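Local coordinates for protein-tyrosine-phosphatase (Chaetomium thermophilum var. thermophilum DSM 1495, PDB 5M43) that probably removes phosphate from phosphotyrosine, phosphoserine and phosphothreonine in proteins, acting through the dual-specificity phosphatase domain of Yvh1, a protein linked to ribosome assembly, at residues I57-M62 and K107-T112; Q65-H70 and M160-M165. All blocks are in the same frame, centred on the assembly; numbering follows the deposited sequence. Where two conformers were deposited one is given.

In the fold
Both contacts belong to the dual-specificity phosphatase domain. They use the same loop, which runs from strand 53-56 to helix 71-83. Interaction 1 joins the start of this loop to the phosphate-binding loop and helix 109-121, where a nitrate ion occupies the pocket. Interaction 2 joins the end of the loop to helix 157-168. Their centres are about 10 Å apart, and along the chain their segments alternate. They also touch. Gln-65 OE1 lies 3.1 Å from Asp-60 N, a probable hydrogen bond, and Ile-59 CD1 packs 3.5 Å from Asp-66 O. Interaction 2 does not contact the nitrate itself, but it involves the same loop that borders the nitrate site.

Interaction 1 (I57-M62 and K107-T112); sequences IDIDDM and KSRSVT. With NO3 (nitrate ion), chain B.
Asp-61 OD1 is gripped by two donors, Ser-108 OG and Asn-156 ND2. The bond from Ser-108 OG to Asp-61 OD1 is 2.6 Å long, and the hydroxyl meets the carboxylate from above its plane. Asn-156 N also bonds to Ser-108 OG, which helps to fix that hydroxyl. Asp-61 CG stands anti to its backbone N (chi1 180°), and this carries the carboxylate across to Ser-108.

Arg-109 makes the other half of the contact. Its NH1 donates to Ile-59 O over 2.9 Å, in the carbonyl plane and on a lone pair. The oxygen also lies in the guanidinium plane. Asp-61 CB lies over one face of this group, 3.6 Å from Arg-109 NE. The arginine chain bends about CG-CD (chi3 -78°), which turns NE toward nitrate O3. Ile-59 CG2 packs 4.1 Å from Arg-109 CD as the two side chains slide past each other.

The nitrate is probably from the crystallisation liquor. Its O3 takes two bonds, from Arg-109 N and from Arg-109 NE, each 2.9 Å. Arg-109 NH2 holds nitrate O2, also at 2.9 Å, while Ser-108 N and Lys-107 N reach O1. Met-105 N adds a further backbone bond. This is the P-loop of the protein tyrosine phosphatases, whose HCxxGxxR signature here ends at Arg-109. The nitrate probably marks where a substrate phosphate would sit.

An alanine at Arg-109 would probably leave Ile-59 O without this donor, and the anion held by backbone bonds alone among those described here.

The P-loop runs straight into helix 109-121. Phe-159 of helix 157-168 packs against Asp-61, Ser-108 and Arg-109. Ile-57, just after strand 53-56, makes a backbone hydrogen bond with Ser-36 of strand 33-36.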
loop_
_atom_site.group_PDB
_atom_site.type_symbol
_atom_site.label_atom_id
_atom_site.label_comp_id
_atom_site.label_asym_id
_atom_site.label_seq_id
_atom_site.Cartn_x
_atom_site.Cartn_y
_atom_site.Cartn_z
ATOM N N ILE A 57 -11.169 2.740 1.372
ATOM C CA ILE A 57 -11.846 1.507 1.013
ATOM C C ILE A 57 -12.307 0.828 2.288
ATOM O O ILE A 57 -11.490 0.561 3.181
ATOM C CB ILE A 57 -10.906 0.597 0.219
ATOM C CG1 ILE A 57 -10.596 1.259 -1.131
ATOM C CG2 ILE A 57 -11.557 -0.780 -0.044
ATOM C CD1 ILE A 57 -9.426 0.593 -1.819
ATOM N N ASP A 58 -13.608 0.518 2.363
ATOM C CA ASP A 58 -14.185 -0.054 3.569
ATOM C C ASP A 58 -13.939 -1.556 3.541
ATOM O O ASP A 58 -14.653 -2.304 2.850
ATOM C CB ASP A 58 -15.676 0.274 3.624
ATOM C CG ASP A 58 -16.323 -0.201 4.872
ATOM O OD1 ASP A 58 -17.574 -0.178 4.912
ATOM O OD2 ASP A 58 -15.624 -0.649 5.778
ATOM N N ILE A 59 -12.922 -2.023 4.265
ATOM C CA ILE A 59 -12.677 -3.462 4.370
ATOM C C ILE A 59 -12.144 -3.769 5.750
ATOM O O ILE A 59 -11.438 -2.953 6.355
ATOM C CB ILE A 59 -11.691 -3.961 3.281
ATOM C CG1 ILE A 59 -11.491 -5.479 3.286
ATOM C CG2 ILE A 59 -10.369 -3.266 3.366
ATOM C CD1 ILE A 59 -10.641 -5.987 2.070
ATOM N N ASP A 60 -12.503 -4.940 6.241
ATOM C CA ASP A 60 -12.063 -5.422 7.537
ATOM C C ASP A 60 -10.856 -6.318 7.389
ATOM O O ASP A 60 -10.584 -6.869 6.317
ATOM C CB ASP A 60 -13.182 -6.214 8.225
ATOM C CG ASP A 60 -14.142 -5.347 8.993
ATOM O OD1 ASP A 60 -14.091 -4.094 8.876
ATOM O OD2 ASP A 60 -14.999 -5.965 9.717
ATOM N N ASP A 61 -10.152 -6.509 8.498
ATOM C CA ASP A 61 -8.966 -7.361 8.474
ATOM C C ASP A 61 -9.379 -8.771 8.865
ATOM O O ASP A 61 -9.151 -9.255 9.993
ATOM C CB ASP A 61 -7.905 -6.834 9.441
ATOM C CG ASP A 61 -6.692 -7.702 9.428
ATOM O OD1 ASP A 61 -6.440 -8.308 8.364
ATOM O OD2 ASP A 61 -5.966 -7.750 10.426
ATOM N N MET A 62 -10.018 -9.446 7.915
ATOM C CA MET A 62 -10.504 -10.798 8.127
ATOM C C MET A 62 -10.218 -11.607 6.885
ATOM O O MET A 62 -10.191 -11.058 5.785
ATOM C CB MET A 62 -12.001 -10.832 8.433
ATOM C CG MET A 62 -12.231 -10.242 9.807
ATOM S SD MET A 62 -13.893 -10.556 10.246
ATOM C CE MET A 62 -14.698 -9.277 9.315
ATOM N N LYS A 107 -0.457 -3.353 9.713
ATOM C CA LYS A 107 0.028 -4.725 9.763
ATOM C C LYS A 107 -0.477 -5.547 8.589
ATOM O O LYS A 107 0.309 -6.252 7.952
ATOM C CB LYS A 107 -0.401 -5.442 11.077
ATOM C CG LYS A 107 -0.068 -6.907 11.083
ATOM C CD LYS A 107 -0.538 -7.503 12.412
ATOM C CE LYS A 107 -0.263 -8.972 12.436
ATOM N NZ LYS A 107 -0.926 -9.618 13.693
ATOM N N SER A 108 -1.783 -5.510 8.318
ATOM C CA SER A 108 -2.397 -6.485 7.416
ATOM C C SER A 108 -3.048 -5.809 6.208
ATOM O O SER A 108 -2.624 -6.029 5.061
ATOM C CB SER A 108 -3.393 -7.324 8.228
ATOM O OG SER A 108 -4.018 -8.280 7.352
ATOM N N ARG A 109 -4.048 -4.959 6.420
ATOM C CA ARG A 109 -4.748 -4.352 5.278
ATOM C C ARG A 109 -3.801 -3.449 4.446
ATOM O O ARG A 109 -3.695 -3.606 3.229
ATOM C CB ARG A 109 -5.947 -3.555 5.760
ATOM C CG ARG A 109 -7.157 -4.481 6.083
ATOM C CD ARG A 109 -8.190 -3.680 6.771
ATOM N NE ARG A 109 -7.806 -3.476 8.185
ATOM C CZ ARG A 109 -8.660 -3.040 9.108
ATOM N NH1 ARG A 109 -9.921 -2.762 8.768
ATOM N NH2 ARG A 109 -8.257 -2.901 10.405
ATOM N N SER A 110 -3.151 -2.472 5.086
ATOM C CA SER A 110 -2.311 -1.533 4.346
ATOM C C SER A 110 -1.112 -2.248 3.721
ATOM O O SER A 110 -0.670 -1.892 2.628
ATOM C CB SER A 110 -1.803 -0.376 5.265
ATOM O OG SER A 110 -1.212 -0.960 6.398
ATOM N N VAL A 111 -0.554 -3.226 4.444
ATOM C CA VAL A 111 0.608 -3.949 3.958
ATOM C C VAL A 111 0.231 -4.734 2.713
ATOM O O VAL A 111 1.040 -4.876 1.790
ATOM C CB VAL A 111 1.157 -4.857 5.081
ATOM C CG1 VAL A 111 2.235 -5.841 4.619
ATOM C CG2 VAL A 111 1.792 -3.973 6.177
ATOM N N THR A 112 -0.971 -5.344 2.720
ATOM C CA THR A 112 -1.414 -6.042 1.512
ATOM C C THR A 112 -1.472 -5.109 0.313
ATOM O O THR A 112 -1.040 -5.464 -0.802
ATOM C CB THR A 112 -2.781 -6.681 1.793
ATOM O OG1 THR A 112 -2.638 -7.670 2.818
ATOM C CG2 THR A 112 -3.346 -7.335 0.467
HETATM N N NO3 B . -4.711 -3.977 10.050
HETATM O O1 NO3 B . -3.483 -4.174 10.267
HETATM O O2 NO3 B . -5.353 -3.145 10.741
HETATM O O3 NO3 B . -5.235 -4.496 9.025
#

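Interaction 2 (Q65-H70 and M160-M165); sequences QDILIH and MRQLEM
Gln-162 drives its side chain from helix 157-168 into the backbone of the loop at Gln-65, Ile-67 and Leu-68. This is the tight part of the contact. The chain is extended beyond CG (chi2 174°), and this carries CD to 3.7 Å from Gln-65 O. As modelled, Gln-162 OE1 lies 2.8 Å from Gln-65 O, and Gln-162 NE2 lies 2.9 Å from Ile-67 N. The amide is probably turned over. If it is turned back, these close pairs, with Leu-68 N as a third, may be hydrogen bonds. Ile-67 CG2 packs against the same amide, 3.5 Å from the atom modelled as NE2. Leu-68 CB faces Gln-162 CB at 4.2 Å.

The loop holds its own shape here with an Asx motif. Asp-66 OD1 accepts from Ile-69 N over 3.0 Å, with an N-H...O angle of 161°. The turn leads into helix 71-83, in the dual-specificity phosphatase fold. Ile-67 also touches Thr-112 of helix 109-121 and Phe-159 of helix 157-168.

The outer side is looser. Met-165 is exposed, and its bent chain brings CE to 3.7 Å from Leu-68 CD2, where the two side chains cross obliquely. The other Leu-68 methyl, CD1, approaches Gln-162 O no closer than 4.0 Å. Leu-68 also touches Trp-166, which follows Met-165 in helix 157-168.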
loop_
_atom_site.group_PDB
_atom_site.type_symbol
_atom_site.label_atom_id
_atom_site.label_comp_id
_atom_site.label_asym_id
_atom_site.label_seq_id
_atom_site.Cartn_x
_atom_site.Cartn_y
_atom_site.Cartn_z
ATOM N N GLN A 65 -12.430 -11.459 3.662
ATOM C CA GLN A 65 -12.733 -10.191 3.065
ATOM C C GLN A 65 -12.068 -10.222 1.706
ATOM O O GLN A 65 -10.917 -10.652 1.596
ATOM C CB GLN A 65 -12.158 -9.063 3.921
ATOM C CG GLN A 65 -12.930 -8.976 5.276
ATOM C CD GLN A 65 -14.201 -8.233 5.066
ATOM O OE1 GLN A 65 -14.193 -7.022 4.758
ATOM N NE2 GLN A 65 -15.319 -8.934 5.212
ATOM N N ASP A 66 -12.744 -9.671 0.707
ATOM C CA ASP A 66 -12.212 -9.627 -0.673
ATOM C C ASP A 66 -11.421 -8.341 -0.834
ATOM O O ASP A 66 -11.995 -7.254 -0.847
ATOM C CB ASP A 66 -13.377 -9.682 -1.647
ATOM C CG ASP A 66 -12.955 -9.740 -3.087
ATOM O OD1 ASP A 66 -11.766 -9.577 -3.409
ATOM O OD2 ASP A 66 -13.908 -9.921 -3.906
ATOM N N ILE A 67 -10.084 -8.447 -0.845
ATOM C CA ILE A 67 -9.229 -7.301 -1.140
ATOM C C ILE A 67 -8.740 -7.388 -2.585
ATOM O O ILE A 67 -8.394 -6.351 -3.180
ATOM C CB ILE A 67 -8.068 -7.252 -0.147
ATOM C CG1 ILE A 67 -7.334 -5.899 -0.190
ATOM C CG2 ILE A 67 -7.154 -8.424 -0.345
ATOM C CD1 ILE A 67 -6.513 -5.705 1.168
ATOM N N LEU A 68 -8.733 -8.591 -3.178
ATOM C CA LEU A 68 -8.299 -8.718 -4.580
ATOM C C LEU A 68 -9.090 -7.787 -5.490
ATOM O O LEU A 68 -8.521 -7.122 -6.371
ATOM C CB LEU A 68 -8.473 -10.167 -5.062
ATOM C CG LEU A 68 -8.198 -10.432 -6.572
ATOM C CD1 LEU A 68 -6.680 -10.167 -6.844
ATOM C CD2 LEU A 68 -8.658 -11.892 -6.891
ATOM N N ILE A 69 -10.406 -7.686 -5.261
ATOM C CA ILE A 69 -11.248 -6.873 -6.140
ATOM C C ILE A 69 -10.783 -5.414 -6.172
ATOM O O ILE A 69 -11.011 -4.686 -7.163
ATOM C CB ILE A 69 -12.724 -6.992 -5.692
ATOM C CG1 ILE A 69 -13.598 -6.235 -6.637
ATOM C CG2 ILE A 69 -12.892 -6.358 -4.328
ATOM C CD1 ILE A 69 -13.686 -6.858 -7.964
ATOM N N HIS A 70 -10.185 -4.953 -5.076
ATOM C CA HIS A 70 -9.737 -3.585 -4.936
ATOM C C HIS A 70 -8.325 -3.359 -5.431
ATOM O O HIS A 70 -7.910 -2.199 -5.475
ATOM C CB HIS A 70 -9.824 -3.153 -3.475
ATOM C CG HIS A 70 -11.240 -3.151 -2.951
ATOM N ND1 HIS A 70 -11.674 -3.959 -1.903
ATOM C CD2 HIS A 70 -12.315 -2.429 -3.330
ATOM C CE1 HIS A 70 -12.944 -3.703 -1.646
ATOM N NE2 HIS A 70 -13.370 -2.808 -2.524
ATOM N N MET A 160 -3.010 -13.107 2.173
ATOM C CA MET A 160 -1.837 -13.734 1.552
ATOM C C MET A 160 -2.249 -14.563 0.345
ATOM O O MET A 160 -1.604 -14.479 -0.709
ATOM C CB MET A 160 -1.086 -14.610 2.568
ATOM C CG MET A 160 -0.457 -13.744 3.678
ATOM S SD MET A 160 0.885 -12.670 3.160
ATOM C CE MET A 160 2.154 -13.894 2.955
ATOM N N ARG A 161 -3.324 -15.348 0.482
ATOM C CA ARG A 161 -3.826 -16.131 -0.653
ATOM C C ARG A 161 -4.207 -15.228 -1.819
ATOM O O ARG A 161 -3.948 -15.563 -2.984
ATOM C CB ARG A 161 -5.043 -16.995 -0.251
ATOM C CG ARG A 161 -4.638 -18.071 0.718
ATOM C CD ARG A 161 -5.800 -19.055 1.072
ATOM N NE ARG A 161 -7.030 -18.444 1.600
ATOM C CZ ARG A 161 -7.331 -18.397 2.914
ATOM N NH1 ARG A 161 -8.494 -17.872 3.335
ATOM N NH2 ARG A 161 -6.466 -18.852 3.824
ATOM N N GLN A 162 -4.875 -14.106 -1.541
ATOM C CA GLN A 162 -5.312 -13.225 -2.624
ATOM C C GLN A 162 -4.142 -12.544 -3.296
ATOM O O GLN A 162 -4.224 -12.239 -4.473
ATOM C CB GLN A 162 -6.310 -12.191 -2.093
ATOM C CG GLN A 162 -7.593 -12.893 -1.561
ATOM C CD GLN A 162 -8.586 -12.002 -0.882
ATOM O OE1 GLN A 162 -8.963 -12.257 0.283
ATOM N NE2 GLN A 162 -9.137 -11.076 -1.605
ATOM N N LEU A 163 -3.088 -12.234 -2.539
ATOM C CA LEU A 163 -1.883 -11.692 -3.180
ATOM C C LEU A 163 -1.246 -12.708 -4.110
ATOM O O LEU A 163 -0.675 -12.338 -5.148
ATOM C CB LEU A 163 -0.868 -11.255 -2.116
ATOM C CG LEU A 163 -1.301 -9.977 -1.403
ATOM C CD1 LEU A 163 -0.377 -9.794 -0.167
ATOM C CD2 LEU A 163 -1.212 -8.740 -2.309
ATOM N N GLU A 164 -1.321 -13.999 -3.760
ATOM C CA GLU A 164 -0.834 -15.021 -4.680
ATOM C C GLU A 164 -1.700 -15.050 -5.924
ATOM O O GLU A 164 -1.177 -15.153 -7.047
ATOM C CB GLU A 164 -0.803 -16.404 -4.006
ATOM C CG GLU A 164 0.274 -16.545 -2.906
ATOM C CD GLU A 164 0.054 -17.790 -2.033
ATOM O OE1 GLU A 164 0.666 -17.843 -0.946
ATOM O OE2 GLU A 164 -0.739 -18.661 -2.420
ATOM N N MET A 165 -3.023 -14.908 -5.753
ATOM C CA MET A 165 -3.895 -14.788 -6.939
ATOM C C MET A 165 -3.508 -13.588 -7.793
ATOM O O MET A 165 -3.423 -13.687 -9.022
ATOM C CB MET A 165 -5.366 -14.639 -6.523
ATOM C CG MET A 165 -5.819 -15.618 -5.512
ATOM S SD MET A 165 -7.610 -15.578 -5.274
ATOM C CE MET A 165 -8.117 -14.353 -4.214
#